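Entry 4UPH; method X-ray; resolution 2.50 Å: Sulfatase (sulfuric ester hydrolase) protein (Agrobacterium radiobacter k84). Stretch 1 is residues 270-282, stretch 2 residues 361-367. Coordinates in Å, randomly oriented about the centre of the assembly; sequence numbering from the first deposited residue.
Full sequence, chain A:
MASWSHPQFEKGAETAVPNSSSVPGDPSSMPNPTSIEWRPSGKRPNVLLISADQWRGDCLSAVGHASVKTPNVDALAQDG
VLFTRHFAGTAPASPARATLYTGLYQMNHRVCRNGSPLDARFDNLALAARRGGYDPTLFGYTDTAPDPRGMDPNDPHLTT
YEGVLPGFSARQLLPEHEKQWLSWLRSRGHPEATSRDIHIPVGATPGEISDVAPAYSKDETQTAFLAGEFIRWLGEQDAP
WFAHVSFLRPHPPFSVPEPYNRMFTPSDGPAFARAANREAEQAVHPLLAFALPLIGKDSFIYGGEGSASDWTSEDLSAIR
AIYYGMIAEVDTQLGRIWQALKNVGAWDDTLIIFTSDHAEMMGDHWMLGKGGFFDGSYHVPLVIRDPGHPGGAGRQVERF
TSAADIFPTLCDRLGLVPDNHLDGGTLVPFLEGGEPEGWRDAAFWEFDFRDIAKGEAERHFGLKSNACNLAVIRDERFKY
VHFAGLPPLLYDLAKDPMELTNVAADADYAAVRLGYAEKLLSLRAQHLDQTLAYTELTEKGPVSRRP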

ATOM      1  N   PRO A 270      26.702  10.735  27.974  1.00 64.94           N
ATOM      2  CA  PRO A 270      27.529   9.898  27.089  1.00 62.13           C
ATOM      3  C   PRO A 270      28.088  10.636  25.874  1.00 59.58           C
ATOM      4  O   PRO A 270      27.770  11.805  25.635  1.00 57.68           O
ATOM      5  CB  PRO A 270      26.563   8.783  26.668  1.00 64.06           C
ATOM      6  CG  PRO A 270      25.203   9.414  26.754  1.00 69.63           C
ATOM      7  CD  PRO A 270      25.283  10.306  27.956  1.00 65.95           C
ATOM      8  N   ALA A 271      28.922   9.928  25.099  1.00 53.36           N
ATOM      9  CA  ALA A 271      29.508  10.440  23.866  1.00 52.62           C
ATOM     10  C   ALA A 271      28.392  10.628  22.823  1.00 58.62           C
ATOM     11  O   ALA A 271      27.376   9.915  22.849  1.00 58.47           O
ATOM     12  CB  ALA A 271      30.554   9.460  23.338  1.00 52.66           C
ATOM     13  N   PHE A 272      28.571  11.608  21.935  1.00 55.11           N
ATOM     14  CA  PHE A 272      27.626  11.893  20.871  1.00 54.05           C
ATOM     15  C   PHE A 272      27.981  11.013  19.676  1.00 57.99           C
ATOM     16  O   PHE A 272      29.153  10.944  19.292  1.00 59.55           O
ATOM     17  CB  PHE A 272      27.697  13.367  20.474  1.00 55.33           C
ATOM     18  CG  PHE A 272      27.188  14.341  21.500  1.00 56.83           C
ATOM     19  CD1 PHE A 272      25.830  14.591  21.630  1.00 58.62           C
ATOM     20  CD2 PHE A 272      28.075  15.069  22.297  1.00 59.42           C
ATOM     21  CE1 PHE A 272      25.362  15.520  22.571  1.00 60.24           C
ATOM     22  CE2 PHE A 272      27.600  16.012  23.234  1.00 61.55           C
ATOM     23  CZ  PHE A 272      26.249  16.228  23.362  1.00 59.23           C
ATOM     24  N   ALA A 273      26.983  10.325  19.104  1.00 52.27           N
ATOM     25  CA  ALA A 273      27.175   9.507  17.915  1.00 51.62           C
ATOM     26  C   ALA A 273      27.186  10.475  16.731  1.00 56.17           C
ATOM     27  O   ALA A 273      26.132  10.764  16.167  1.00 55.98           O
ATOM     28  CB  ALA A 273      26.034   8.501  17.776  1.00 52.00           C
ATOM     29  N   ARG A 274      28.354  11.057  16.410  1.00 53.00           N
ATOM     30  CA  ARG A 274      28.473  12.038  15.325  1.00 51.90           C
ATOM     31  C   ARG A 274      29.833  12.029  14.701  1.00 55.53           C
ATOM     32  O   ARG A 274      30.800  11.633  15.346  1.00 55.07           O
ATOM     33  CB  ARG A 274      28.140  13.471  15.812  1.00 50.28           C
ATOM     34  CG  ARG A 274      29.080  14.095  16.838  1.00 43.25           C
ATOM     35  CD  ARG A 274      28.363  15.275  17.430  1.00 46.29           C
ATOM     36  NE  ARG A 274      29.165  15.969  18.437  1.00 56.16           N
ATOM     37  CZ  ARG A 274      28.671  16.814  19.333  1.00 72.50           C
ATOM     38  NH1 ARG A 274      27.369  17.049  19.388  1.00 64.09           N
ATOM     39  NH2 ARG A 274      29.473  17.403  20.209  1.00 67.83           N
ATOM     40  N   ALA A 275      29.920  12.507  13.453  1.00 51.09           N
ATOM     41  CA  ALA A 275      31.168  12.663  12.720  1.00 49.93           C
ATOM     42  C   ALA A 275      31.986  13.793  13.384  1.00 54.25           C
ATOM     43  O   ALA A 275      31.453  14.512  14.230  1.00 53.08           O
ATOM     44  CB  ALA A 275      30.861  13.020  11.271  1.00 50.51           C
ATOM     45  N   ALA A 276      33.277  13.946  13.002  1.00 52.78           N
ATOM     46  CA  ALA A 276      34.192  14.948  13.550  1.00 52.95           C
ATOM     47  C   ALA A 276      33.640  16.366  13.452  1.00 55.97           C
ATOM     48  O   ALA A 276      33.753  17.134  14.416  1.00 55.73           O
ATOM     49  CB  ALA A 276      35.546  14.854  12.858  1.00 53.78           C
ATOM     50  N   ASN A 277      32.995  16.680  12.314  1.00 52.00           N
ATOM     51  CA  ASN A 277      32.353  17.976  12.022  1.00 51.45           C
ATOM     52  C   ASN A 277      31.066  17.804  11.192  1.00 53.97           C
ATOM     53  O   ASN A 277      30.912  16.796  10.492  1.00 54.94           O
ATOM     54  CB  ASN A 277      33.360  18.910  11.293  1.00 49.35           C
ATOM     55  CG  ASN A 277      33.961  18.363  10.030  1.00 77.31           C
ATOM     56  OD1 ASN A 277      34.401  17.225   9.953  1.00 77.09           O
ATOM     57  ND2 ASN A 277      34.070  19.200   9.020  1.00 81.02           N
ATOM     58  N   ARG A 278      30.199  18.836  11.203  1.00 49.55           N
ATOM     59  CA  ARG A 278      28.939  18.938  10.434  1.00 49.24           C
ATOM     60  C   ARG A 278      29.090  18.674   8.936  1.00 55.41           C
ATOM     61  O   ARG A 278      28.221  18.065   8.314  1.00 56.19           O
ATOM     62  CB  ARG A 278      28.340  20.332  10.588  1.00 43.50           C
ATOM     63  CG  ARG A 278      27.351  20.417  11.725  1.00 49.33           C
ATOM     64  CD  ARG A 278      26.787  21.814  11.905  1.00 53.46           C
ATOM     65  NE  ARG A 278      27.245  22.355  13.175  1.00 54.00           N
ATOM     66  CZ  ARG A 278      26.561  22.270  14.308  1.00 76.07           C
ATOM     67  NH1 ARG A 278      25.356  21.711  14.325  1.00 71.12           N
ATOM     68  NH2 ARG A 278      27.087  22.714  15.438  1.00 57.19           N
ATOM     69  N   GLU A 279      30.187  19.145   8.374  1.00 51.73           N
ATOM     70  CA  GLU A 279      30.511  19.047   6.963  1.00 52.66           C
ATOM     71  C   GLU A 279      30.745  17.611   6.522  1.00 56.01           C
ATOM     72  O   GLU A 279      30.214  17.199   5.483  1.00 55.43           O
ATOM     73  CB  GLU A 279      31.694  19.970   6.627  1.00 54.48           C
ATOM     74  CG  GLU A 279      31.365  21.456   6.792  1.00 67.36           C
ATOM     75  CD  GLU A 279      31.160  21.999   8.204  1.00100.17           C
ATOM     76  OE1 GLU A 279      31.747  21.436   9.162  1.00 93.22           O
ATOM     77  OE2 GLU A 279      30.393  22.981   8.349  1.00 96.84           O
ATOM     78  N   ALA A 280      31.509  16.843   7.331  1.00 51.69           N
ATOM     79  CA  ALA A 280      31.793  15.433   7.082  1.00 50.69           C
ATOM     80  C   ALA A 280      30.502  14.628   7.287  1.00 53.80           C
ATOM     81  O   ALA A 280      30.241  13.687   6.528  1.00 52.27           O
ATOM     82  CB  ALA A 280      32.866  14.952   8.027  1.00 51.21           C
ATOM     83  N   GLU A 281      29.673  15.054   8.289  1.00 48.94           N
ATOM     84  CA  GLU A 281      28.363  14.474   8.611  1.00 48.42           C
ATOM     85  C   GLU A 281      27.408  14.583   7.402  1.00 50.55           C
ATOM     86  O   GLU A 281      26.972  13.557   6.874  1.00 50.71           O
ATOM     87  CB  GLU A 281      27.754  15.178   9.844  1.00 49.55           C
ATOM     88  CG  GLU A 281      26.558  14.456  10.434  1.00 55.92           C
ATOM     89  CD  GLU A 281      26.877  13.114  11.046  1.00 63.37           C
ATOM     90  OE1 GLU A 281      27.413  13.116  12.173  1.00 55.15           O
ATOM     91  OE2 GLU A 281      26.652  12.072  10.385  1.00 69.43           O
ATOM     92  N   GLN A 282      27.185  15.832   6.925  1.00 44.81           N
ATOM     93  CA  GLN A 282      26.322  16.183   5.793  1.00 43.46           C
ATOM     94  C   GLN A 282      26.751  15.567   4.480  1.00 48.60           C
ATOM     95  O   GLN A 282      25.904  15.321   3.611  1.00 50.16           O
ATOM     96  CB  GLN A 282      26.227  17.686   5.635  1.00 43.17           C
ATOM     97  CG  GLN A 282      25.390  18.351   6.717  1.00 47.95           C
ATOM     98  CD  GLN A 282      25.544  19.849   6.730  1.00 56.85           C
ATOM     99  OE1 GLN A 282      25.912  20.479   5.733  1.00 50.09           O
ATOM    100  NE2 GLN A 282      25.263  20.451   7.872  1.00 54.73           N
ATOM    101  N   MET A 361      17.198  13.680  18.517  1.00 42.62           N
ATOM    102  CA  MET A 361      18.582  13.395  18.098  1.00 40.87           C
ATOM    103  C   MET A 361      19.581  13.814  19.160  1.00 44.25           C
ATOM    104  O   MET A 361      20.591  13.132  19.343  1.00 43.69           O
ATOM    105  CB  MET A 361      18.901  13.962  16.717  1.00 42.57           C
ATOM    106  CG  MET A 361      18.233  13.205  15.601  1.00 46.43           C
ATOM    107  SD  MET A 361      18.829  11.498  15.348  1.00 52.95           S
ATOM    108  CE  MET A 361      20.496  11.815  14.784  1.00 49.88           C
ATOM    109  N   MET A 362      19.271  14.898  19.894  1.00 41.54           N
ATOM    110  CA  MET A 362      20.028  15.425  21.038  1.00 41.90           C
ATOM    111  C   MET A 362      21.565  15.449  20.820  1.00 48.47           C
ATOM    112  O   MET A 362      22.323  14.803  21.558  1.00 49.46           O
ATOM    113  CB  MET A 362      19.623  14.619  22.300  1.00 44.22           C
ATOM    114  CG  MET A 362      19.776  15.345  23.639  1.00 47.38           C
ATOM    115  SD  MET A 362      19.579  17.141  23.667  1.00 51.81           S
ATOM    116  CE  MET A 362      17.872  17.343  23.433  1.00 48.30           C
ATOM    117  N   GLY A 363      21.995  16.126  19.760  1.00 44.41           N
ATOM    118  CA  GLY A 363      23.407  16.280  19.438  1.00 45.30           C
ATOM    119  C   GLY A 363      24.008  15.203  18.563  1.00 53.44           C
ATOM    120  O   GLY A 363      24.987  15.475  17.855  1.00 54.85           O
ATOM    121  N   ASP A 364      23.436  13.977  18.577  1.00 49.27           N
ATOM    122  CA  ASP A 364      23.935  12.916  17.695  1.00 48.60           C
ATOM    123  C   ASP A 364      23.770  13.377  16.234  1.00 48.75           C
ATOM    124  O   ASP A 364      22.787  14.023  15.891  1.00 47.13           O
ATOM    125  CB  ASP A 364      23.182  11.579  17.898  1.00 50.64           C
ATOM    126  CG  ASP A 364      23.260  10.902  19.250  1.00 58.18           C
ATOM    127  OD1 ASP A 364      24.295  11.078  19.957  1.00 58.67           O
ATOM    128  OD2 ASP A 364      22.346  10.105  19.561  1.00 64.67           O
ATOM    129  N   HIS A 365      24.775  13.094  15.413  1.00 45.51           N
ATOM    130  CA  HIS A 365      24.863  13.436  13.995  1.00 44.80           C
ATOM    131  C   HIS A 365      24.682  14.925  13.747  1.00 52.18           C
ATOM    132  O   HIS A 365      24.170  15.319  12.695  1.00 52.15           O
ATOM    133  CB  HIS A 365      23.914  12.561  13.162  1.00 44.50           C
ATOM    134  CG  HIS A 365      24.179  11.116  13.423  1.00 46.93           C
ATOM    135  ND1 HIS A 365      25.257  10.475  12.850  1.00 48.15           N
ATOM    136  CD2 HIS A 365      23.588  10.277  14.303  1.00 48.10           C
ATOM    137  CE1 HIS A 365      25.263   9.262  13.354  1.00 47.03           C
ATOM    138  NE2 HIS A 365      24.282   9.096  14.238  1.00 47.93           N
ATOM    139  N   TRP A 366      25.136  15.757  14.735  1.00 50.74           N
ATOM    140  CA  TRP A 366      25.113  17.237  14.756  1.00 50.93           C
ATOM    141  C   TRP A 366      23.688  17.789  14.552  1.00 55.15           C
ATOM    142  O   TRP A 366      23.494  18.948  14.179  1.00 55.81           O
ATOM    143  CB  TRP A 366      26.155  17.834  13.769  1.00 49.79           C
ATOM    144  CG  TRP A 366      27.592  17.589  14.185  1.00 51.10           C
ATOM    145  CD1 TRP A 366      28.415  16.588  13.748  1.00 54.26           C
ATOM    146  CD2 TRP A 366      28.357  18.350  15.145  1.00 51.02           C
ATOM    147  NE1 TRP A 366      29.631  16.649  14.404  1.00 54.39           N
ATOM    148  CE2 TRP A 366      29.630  17.733  15.251  1.00 55.94           C
ATOM    149  CE3 TRP A 366      28.064  19.453  15.982  1.00 52.33           C
ATOM    150  CZ2 TRP A 366      30.609  18.183  16.162  1.00 55.15           C
ATOM    151  CZ3 TRP A 366      29.047  19.926  16.849  1.00 53.76           C
ATOM    152  CH2 TRP A 366      30.307  19.305  16.922  1.00 54.46           C
ATOM    153  N   MET A 367      22.702  16.948  14.893  1.00 51.56           N
ATOM    154  CA  MET A 367      21.278  17.161  14.746  1.00 52.07           C
ATOM    155  C   MET A 367      20.573  17.370  16.051  1.00 53.71           C
ATOM    156  O   MET A 367      20.951  16.801  17.072  1.00 55.12           O
ATOM    157  CB  MET A 367      20.666  15.894  14.138  1.00 55.62           C
ATOM    158  CG  MET A 367      20.556  15.892  12.653  1.00 60.97           C
ATOM    159  SD  MET A 367      19.379  14.603  12.133  1.00 66.91           S
ATOM    160  CE  MET A 367      17.775  15.403  12.557  1.00 63.11           C
TER

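Stretch 2 has no regular helix or strand and opens with a turn, and its backbone is held by its own hydrogen bonds as well as by those to stretch 1. Met-361 begins this type I' turn, closed by the bond from Asp-364 N to Met-361 O, 3.1 Å, and makes no contact with stretch 1 itself. Met-362 contributes mainly its carbonyl: Met-362 O sits 3.3 Å from Phe-272 CE1, at the edge of the ring and near its plane, where the weakly positive ring hydrogens lie.

Gly-363 is required twice over. At its phi of 89° and psi of -26° a CB would be jammed against the preceding carbonyl oxygen, and that same CB would lie 2.3 Å from Phe-272 CE1, a clash. The bare backbone lets the phenyl ring come close, with Phe-272 CD1 3.6 Å from Gly-363 C. Its carbonyl is used as well: Arg-274 NH1 donates to Gly-363 O at 3.2 Å, with the acceptor near the guanidinium plane.

Asp-364 and His-365 then pin the backbone of Ala-273 by both its polar groups. Ala-273 N donates to Asp-364 OD1 at 2.9 Å, a side chain taking the amide, while His-365 N donates to Ala-273 O at 2.8 Å. The imidazole of His-365 presents one face to Ala-273 O, so the 3.2 Å approach of His-365 NE2 to that oxygen has too poor an angle for a hydrogen bond. At its edge, His-365 ND1 makes a weak bond to Glu-281 OE2, 3.3 Å. Glu-281 also braces its own stretch, since Ala-275 N donates to Glu-281 OE1 at 2.9 Å; one carboxylate thus ties the loop, the helix and the histidine together.

Trp-366 is the centrepiece, with 182 Å² covered, the most of any residue here. Its CA-to-CB bond points toward stretch 1, and the indole is used on both faces and along the edge. In the ring plane, Trp-366 NE1 donates to Ala-275 O at 2.8 Å and 165°, a nearly straight bond made at the ring's edge. Over one face the guanidinium of Arg-274 lies flat, planes at 16°, with Arg-274 CZ 3.9 Å from the centroid of the six-membered ring, a cation-pi contact; Arg-274 CD covers the five-membered ring. An extended arginine therefore stacks with its face while its edge bonds Gly-363. On the opposite face lies Arg-278 N, and the Arg-278 side chain leaves sideways but its end comes nearer, Arg-278 NH2 lying 3.4 Å from Trp-366 CE3.

Met-367 makes no contact across, but Gly-363 N donates to Met-367 O at 3.0 Å.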